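PDB 6IEW: fusion protein of Nuclear RNA export factor 2 and Protein panoramix from Drosophila melanogaster, which acts with Panoramix, Piwi and Nxt1 in the ovary as an effector of cotranscriptional transposon silencing, its UBA-like TAP-C domain binding Panoramix. Local coordinates for residues A[34-37]-A[38-41]; A[44-47]-A[48-52]. All coordinates share one frame; numbering follows the deposited sequence.

In the fold
Contacts 1 and 2 sit near the two ends of helix 37-49 in the Nxf2 UBA (TAP-C) part of the fusion, with centres about 14 Å apart. Contact 1, at residues 34-41, starts the helix and is partly buried: a carboxylate caps the first turn, while Phe37 and Leu41 pack on the Panoramix helix 70-93. Contact 2, at residues 44-52, ends the helix and is mostly surface, closed by backbone bonds, an amide-carboxylate bond and water bridges; its buried member, Phe44, reaches helix 4-19 and Ala81 of Panoramix. Thus the same helix turns an apolar side to both neighbours, and the polar contacts described here lie toward its two ends.

Contact 1: residues A[34-37]-A[38-41]; sequences DWDF and ERAL
Asp36 N-caps helix 37-49 of the Nxf2 UBA domain, taking the backbone N-H of Arg39 on its carboxylate. The Arg39 N to Asp36 OD2 bond is 2.9 Å long and nearly straight at 165°, and it uses the anti lone pair of OD2. With Asp36 CG anti to its own N (chi1 -174°), the carboxylate swings over the first turn. Water 2 donates to the same OD2 and also to Glu38 OE1. Backbone bonds from Ala40 N to Asp36 O and from Leu41 N to Phe37 O continue the turn.

The charged groups stack. The Arg39 guanidinium doubles back so that Asp36 CB lies over the centre of one face, 3.3 Å from Arg39 CZ, and the carboxylate plane is within 10° of parallel to it. The ion pair, Asp36 OD1 to Arg39 NH1 at 3.7 Å, is long and purely electrostatic, since no N-H points at the oxygen.

On the apolar side, Leu41 CD1 sits over one face of the Phe37 ring, offset toward the rim and nearest CZ, in a CH-pi contact 4.0 Å from its centroid. Both side chains also touch Val84 of the Panoramix helix.

Asp34, the C-prime residue of the Schellman motif closing the preceding helix, brings CB to the guanidinium edge; there water 1 accepts from Arg39 NH2 at 2.7 Å and donates to Asp34 O.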
ATOM      1  N   ASP A  34       2.731  12.079  -1.426  1.00 13.21           N
ATOM      2  CA  ASP A  34       3.333  13.013  -0.476  1.00 14.64           C
ATOM      3  C   ASP A  34       3.314  12.475   0.952  1.00 15.03           C
ATOM      4  O   ASP A  34       3.020  13.200   1.906  1.00 16.72           O
ATOM      5  CB  ASP A  34       2.719  14.410  -0.552  1.00 19.47           C
ATOM      6  CG  ASP A  34       3.593  15.455   0.122  1.00 37.54           C
ATOM      7  OD1 ASP A  34       4.830  15.274   0.128  1.00 33.93           O
ATOM      8  OD2 ASP A  34       3.054  16.441   0.667  1.00 49.04           O
ATOM      9  N   TRP A  35       3.626  11.189   1.098  1.00 14.31           N
ATOM     10  CA  TRP A  35       3.894  10.571   2.394  1.00 13.80           C
ATOM     11  C   TRP A  35       2.671  10.485   3.293  1.00 12.62           C
ATOM     12  O   TRP A  35       2.811  10.308   4.509  1.00 16.22           O
ATOM     13  CB  TRP A  35       5.056  11.265   3.110  1.00 15.30           C
ATOM     14  CG  TRP A  35       6.296  11.135   2.335  1.00 13.09           C
ATOM     15  CD1 TRP A  35       6.761  11.973   1.359  1.00 17.30           C
ATOM     16  CD2 TRP A  35       7.224  10.068   2.428  1.00 11.98           C
ATOM     17  NE1 TRP A  35       7.944  11.489   0.852  1.00 20.35           N
ATOM     18  CE2 TRP A  35       8.249  10.318   1.497  1.00 13.75           C
ATOM     19  CE3 TRP A  35       7.298   8.925   3.226  1.00 12.17           C
ATOM     20  CZ2 TRP A  35       9.332   9.462   1.339  1.00 16.25           C
ATOM     21  CZ3 TRP A  35       8.362   8.082   3.070  1.00 17.53           C
ATOM     22  CH2 TRP A  35       9.368   8.349   2.135  1.00 14.06           C
ATOM     23  N   ASP A  36       1.474  10.602   2.730  1.00 11.82           N
ATOM     24  CA  ASP A  36       0.245  10.478   3.499  1.00 12.78           C
ATOM     25  C   ASP A  36      -0.306   9.070   3.340  1.00 10.49           C
ATOM     26  O   ASP A  36      -0.587   8.630   2.219  1.00 11.74           O
ATOM     27  CB  ASP A  36      -0.799  11.510   3.087  1.00 14.77           C
ATOM     28  CG  ASP A  36      -2.016  11.476   3.991  1.00 18.39           C
ATOM     29  OD1 ASP A  36      -1.970  12.080   5.083  1.00 22.89           O
ATOM     30  OD2 ASP A  36      -3.004  10.819   3.627  1.00 15.30           O
ATOM     31  N   PHE A  37      -0.460   8.382   4.471  1.00 12.56           N
ATOM     32  CA  PHE A  37      -0.865   6.980   4.485  1.00 10.39           C
ATOM     33  C   PHE A  37      -2.202   6.783   3.783  1.00 12.19           C
ATOM     34  O   PHE A  37      -2.322   5.958   2.867  1.00 10.54           O
ATOM     35  CB  PHE A  37      -0.929   6.532   5.948  1.00 12.00           C
ATOM     36  CG  PHE A  37      -1.341   5.100   6.151  1.00 10.47           C
ATOM     37  CD1 PHE A  37      -0.692   4.068   5.497  1.00 10.84           C
ATOM     38  CD2 PHE A  37      -2.353   4.790   7.047  1.00 12.63           C
ATOM     39  CE1 PHE A  37      -1.065   2.753   5.714  1.00 11.69           C
ATOM     40  CE2 PHE A  37      -2.726   3.480   7.265  1.00 13.57           C
ATOM     41  CZ  PHE A  37      -2.083   2.461   6.598  1.00 11.50           C
ATOM     42  N   GLU A  38      -3.220   7.544   4.190  1.00 11.17           N
ATOM     43  CA  GLU A  38      -4.547   7.382   3.605  1.00 10.24           C
ATOM     44  C   GLU A  38      -4.538   7.700   2.113  1.00 11.00           C
ATOM     45  O   GLU A  38      -5.098   6.952   1.302  1.00 11.00           O
ATOM     46  CB  GLU A  38      -5.555   8.261   4.345  1.00 13.13           C
ATOM     47  CG  GLU A  38      -6.967   8.149   3.816  1.00 14.66           C
ATOM     48  CD  GLU A  38      -7.923   9.062   4.543  1.00 24.99           C
ATOM     49  OE1 GLU A  38      -7.449  10.002   5.213  1.00 22.98           O
ATOM     50  OE2 GLU A  38      -9.147   8.835   4.449  1.00 23.46           O
ATOM     51  N   ARG A  39      -3.899   8.805   1.726  1.00 11.17           N
ATOM     52  CA  ARG A  39      -3.851   9.147   0.308  1.00 10.05           C
ATOM     53  C   ARG A  39      -3.101   8.091  -0.493  1.00 11.07           C
ATOM     54  O   ARG A  39      -3.461   7.806  -1.641  1.00 12.70           O
ATOM     55  CB  ARG A  39      -3.238  10.532   0.107  1.00 13.87           C
ATOM     56  CG  ARG A  39      -4.115  11.658   0.623  1.00 21.21           C
ATOM     57  CD  ARG A  39      -3.802  12.979  -0.067  1.00 27.74           C
ATOM     58  NE  ARG A  39      -2.391  13.339   0.036  1.00 24.97           N
ATOM     59  CZ  ARG A  39      -1.854  13.965   1.081  1.00 23.69           C
ATOM     60  NH1 ARG A  39      -2.608  14.290   2.125  1.00 26.29           N
ATOM     61  NH2 ARG A  39      -0.564  14.253   1.091  1.00 19.41           N
ATOM     62  N   ALA A  40      -2.063   7.491   0.099  1.00  9.91           N
ATOM     63  CA  ALA A  40      -1.315   6.451  -0.603  1.00  9.31           C
ATOM     64  C   ALA A  40      -2.173   5.217  -0.847  1.00  9.13           C
ATOM     65  O   ALA A  40      -2.112   4.617  -1.928  1.00  9.29           O
ATOM     66  CB  ALA A  40      -0.051   6.093   0.177  1.00 10.41           C
ATOM     67  N   LEU A  41      -2.981   4.823   0.138  1.00  8.38           N
ATOM     68  CA  LEU A  41      -3.868   3.680  -0.054  1.00  9.87           C
ATOM     69  C   LEU A  41      -4.875   3.956  -1.162  1.00  9.60           C
ATOM     70  O   LEU A  41      -5.110   3.106  -2.032  1.00  9.72           O
ATOM     71  CB  LEU A  41      -4.578   3.335   1.255  1.00  9.48           C
ATOM     72  CG  LEU A  41      -3.665   2.842   2.378  1.00 11.80           C
ATOM     73  CD1 LEU A  41      -4.457   2.683   3.667  1.00 11.04           C
ATOM     74  CD2 LEU A  41      -2.988   1.531   2.001  1.00 12.07           C
TER
HETATM   75  O   HOH W   1       1.131  15.022   3.020  1.00 35.22           O
HETATM   76  O   HOH W   2      -5.284  11.919   4.486  1.00 23.69           O

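Contact 2: residues A[44-47]-A[48-52]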
ATOM      1  N   PHE A  44      -3.077   3.771  -4.486  1.00  9.46           N
ATOM      2  CA  PHE A  44      -2.862   2.381  -4.880  1.00  8.37           C
ATOM      3  C   PHE A  44      -4.115   1.787  -5.510  1.00  9.00           C
ATOM      4  O   PHE A  44      -4.048   1.128  -6.554  1.00 10.22           O
ATOM      5  CB  PHE A  44      -2.431   1.557  -3.665  1.00  8.74           C
ATOM      6  CG  PHE A  44      -2.616   0.072  -3.841  1.00  9.31           C
ATOM      7  CD1 PHE A  44      -1.995  -0.607  -4.881  1.00  9.46           C
ATOM      8  CD2 PHE A  44      -3.409  -0.645  -2.960  1.00 10.03           C
ATOM      9  CE1 PHE A  44      -2.176  -1.973  -5.041  1.00 12.42           C
ATOM     10  CE2 PHE A  44      -3.586  -2.006  -3.108  1.00 11.06           C
ATOM     11  CZ  PHE A  44      -2.975  -2.673  -4.153  1.00 12.00           C
ATOM     12  N   ILE A  45      -5.271   2.009  -4.882  1.00  9.42           N
ATOM     13  CA  ILE A  45      -6.518   1.454  -5.404  1.00 10.31           C
ATOM     14  C   ILE A  45      -6.828   2.017  -6.786  1.00 10.84           C
ATOM     15  O   ILE A  45      -7.263   1.288  -7.689  1.00 12.30           O
ATOM     16  CB  ILE A  45      -7.658   1.682  -4.395  1.00 11.82           C
ATOM     17  CG1 ILE A  45      -7.422   0.820  -3.156  1.00 13.51           C
ATOM     18  CG2 ILE A  45      -9.012   1.383  -5.027  1.00 17.22           C
ATOM     19  CD1 ILE A  45      -8.194   1.274  -1.953  1.00 15.93           C
ATOM     20  N   GLN A  46      -6.594   3.317  -6.981  1.00 10.80           N
ATOM     21  CA  GLN A  46      -6.850   3.925  -8.282  1.00 12.42           C
ATOM     22  C   GLN A  46      -5.893   3.387  -9.337  1.00 11.92           C
ATOM     23  O   GLN A  46      -6.314   2.994 -10.431  1.00 13.25           O
ATOM     24  CB  GLN A  46      -6.743   5.445  -8.185  1.00 13.04           C
ATOM     25  CG  GLN A  46      -7.073   6.152  -9.489  1.00 15.71           C
ATOM     26  CD  GLN A  46      -8.511   5.931  -9.906  1.00 28.00           C
ATOM     27  OE1 GLN A  46      -9.434   6.153  -9.124  1.00 26.88           O
ATOM     28  NE2 GLN A  46      -8.709   5.479 -11.139  1.00 30.31           N
ATOM     29  N   LYS A  47      -4.592   3.366  -9.024  1.00 10.36           N
ATOM     30  CA  LYS A  47      -3.614   2.824  -9.962  1.00 10.36           C
ATOM     31  C   LYS A  47      -3.924   1.373 -10.300  1.00 11.07           C
ATOM     32  O   LYS A  47      -3.791   0.951 -11.457  1.00 10.79           O
ATOM     33  CB  LYS A  47      -2.210   2.934  -9.372  1.00 10.37           C
ATOM     34  CG  LYS A  47      -1.647   4.342  -9.328  1.00 12.18           C
ATOM     35  CD  LYS A  47      -0.347   4.357  -8.525  1.00 15.64           C
ATOM     36  CE  LYS A  47       0.382   5.689  -8.615  1.00 20.91           C
ATOM     37  NZ  LYS A  47       1.234   5.796  -9.835  1.00 18.30           N
ATOM     38  N   ASN A  48      -4.352   0.595  -9.306  1.00 10.92           N
ATOM     39  CA  ASN A  48      -4.694  -0.798  -9.555  1.00 10.73           C
ATOM     40  C   ASN A  48      -5.838  -0.908 -10.555  1.00  9.97           C
ATOM     41  O   ASN A  48      -5.788  -1.717 -11.489  1.00 12.01           O
ATOM     42  CB  ASN A  48      -5.052  -1.486  -8.238  1.00 11.34           C
ATOM     43  CG  ASN A  48      -5.368  -2.949  -8.418  1.00 12.86           C
ATOM     44  OD1 ASN A  48      -4.467  -3.771  -8.584  1.00 14.32           O
ATOM     45  ND2 ASN A  48      -6.654  -3.287  -8.385  1.00 13.06           N
ATOM     46  N   ALA A  49      -6.872  -0.080 -10.384  1.00 11.61           N
ATOM     47  CA  ALA A  49      -8.023  -0.137 -11.281  1.00 10.62           C
ATOM     48  C   ALA A  49      -7.658   0.287 -12.696  1.00 12.83           C
ATOM     49  O   ALA A  49      -8.283  -0.169 -13.661  1.00 15.37           O
ATOM     50  CB  ALA A  49      -9.154   0.735 -10.736  1.00 13.25           C
ATOM     51  N   ASP A  50      -6.657   1.154 -12.840  1.00 12.11           N
ATOM     52  CA  ASP A  50      -6.221   1.656 -14.136  1.00 14.28           C
ATOM     53  C   ASP A  50      -5.160   0.774 -14.793  1.00 12.71           C
ATOM     54  O   ASP A  50      -4.559   1.187 -15.791  1.00 14.28           O
ATOM     55  CB  ASP A  50      -5.699   3.091 -14.005  1.00 15.54           C
ATOM     56  CG  ASP A  50      -6.788   4.080 -13.630  1.00 18.74           C
ATOM     57  OD1 ASP A  50      -7.972   3.796 -13.899  1.00 24.55           O
ATOM     58  OD2 ASP A  50      -6.456   5.149 -13.078  1.00 22.26           O
ATOM     59  N   HIS A  51      -4.907  -0.418 -14.248  1.00 12.58           N
ATOM     60  CA  HIS A  51      -3.933  -1.359 -14.808  1.00 11.06           C
ATOM     61  C   HIS A  51      -2.510  -0.813 -14.787  1.00 13.31           C
ATOM     62  O   HIS A  51      -1.708  -1.093 -15.681  1.00 13.87           O
ATOM     63  CB  HIS A  51      -4.345  -1.862 -16.195  1.00 12.45           C
ATOM     64  CG  HIS A  51      -5.638  -2.608 -16.182  1.00 12.77           C
ATOM     65  ND1 HIS A  51      -5.825  -3.749 -15.433  1.00 16.19           N
ATOM     66  CD2 HIS A  51      -6.815  -2.368 -16.808  1.00 16.98           C
ATOM     67  CE1 HIS A  51      -7.060  -4.186 -15.605  1.00 16.39           C
ATOM     68  NE2 HIS A  51      -7.682  -3.365 -16.431  1.00 18.06           N
ATOM     69  N   GLU A  52      -2.183  -0.045 -13.749  1.00 10.70           N
ATOM     70  CA  GLU A  52      -0.851   0.518 -13.587  0.54 11.92           C
ATOM     71  C   GLU A  52      -0.018  -0.198 -12.532  1.00 11.96           C
ATOM     72  O   GLU A  52       1.122   0.205 -12.286  1.00 13.62           O
ATOM     73  CB  GLU A  52      -0.938   2.019 -13.284  0.54 15.18           C
ATOM     74  CG  GLU A  52      -1.339   2.852 -14.497  0.54 17.38           C
ATOM     75  CD  GLU A  52      -1.836   4.235 -14.129  0.54 20.11           C
ATOM     76  OE1 GLU A  52      -1.813   4.582 -12.930  0.54 25.89           O
ATOM     77  OE2 GLU A  52      -2.256   4.976 -15.044  0.54 25.19           O
TER
HETATM   78  O   HOH W   3      -8.620  -1.200  -7.516  1.00 14.52           O
HETATM   79  O   HOH W   4       0.518   5.539 -12.462  1.00 33.58           O
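Lys47 O is gripped by two backbone N-H groups: Glu52 N at 3.0 Å with a good angle of 161°, and Asp50 N in a weak bond. Asp50 N also bonds to Gln46 O at 3.1 Å, so its hydrogen is shared between two carbonyls. The Glu52 N to Lys47 O bond, with His51 N to Asn48 O inside it, makes the Schellman motif that ends helix 37-49 of the Nxf2 UBA domain, His51 being the positive-phi C-prime residue.

Among the side chains, Gln46 bends at chi2 to carry its amide forward, toward the C-terminal end of the helix, to Asp50. Gln46 NE2 donates to Asp50 OD2 at 3.0 Å, almost straight at 173°; the acceptor lies in the amide plane, yet the donor comes from above the carboxylate, the two planes being turned 45° apart.

In the Glu52 conformer described, one of two, OE1 rests 3.6 Å from Lys47 CG, and water 4 bridges it to Lys47 NZ without direct touch; the ammonium also makes a salt bridge to Glu32. Asn48 faces Panoramix: OD1 accepts from Arg74 NH1, and ND2 donates to water 3, which in turn donates to Ile45 O at 2.8 Å.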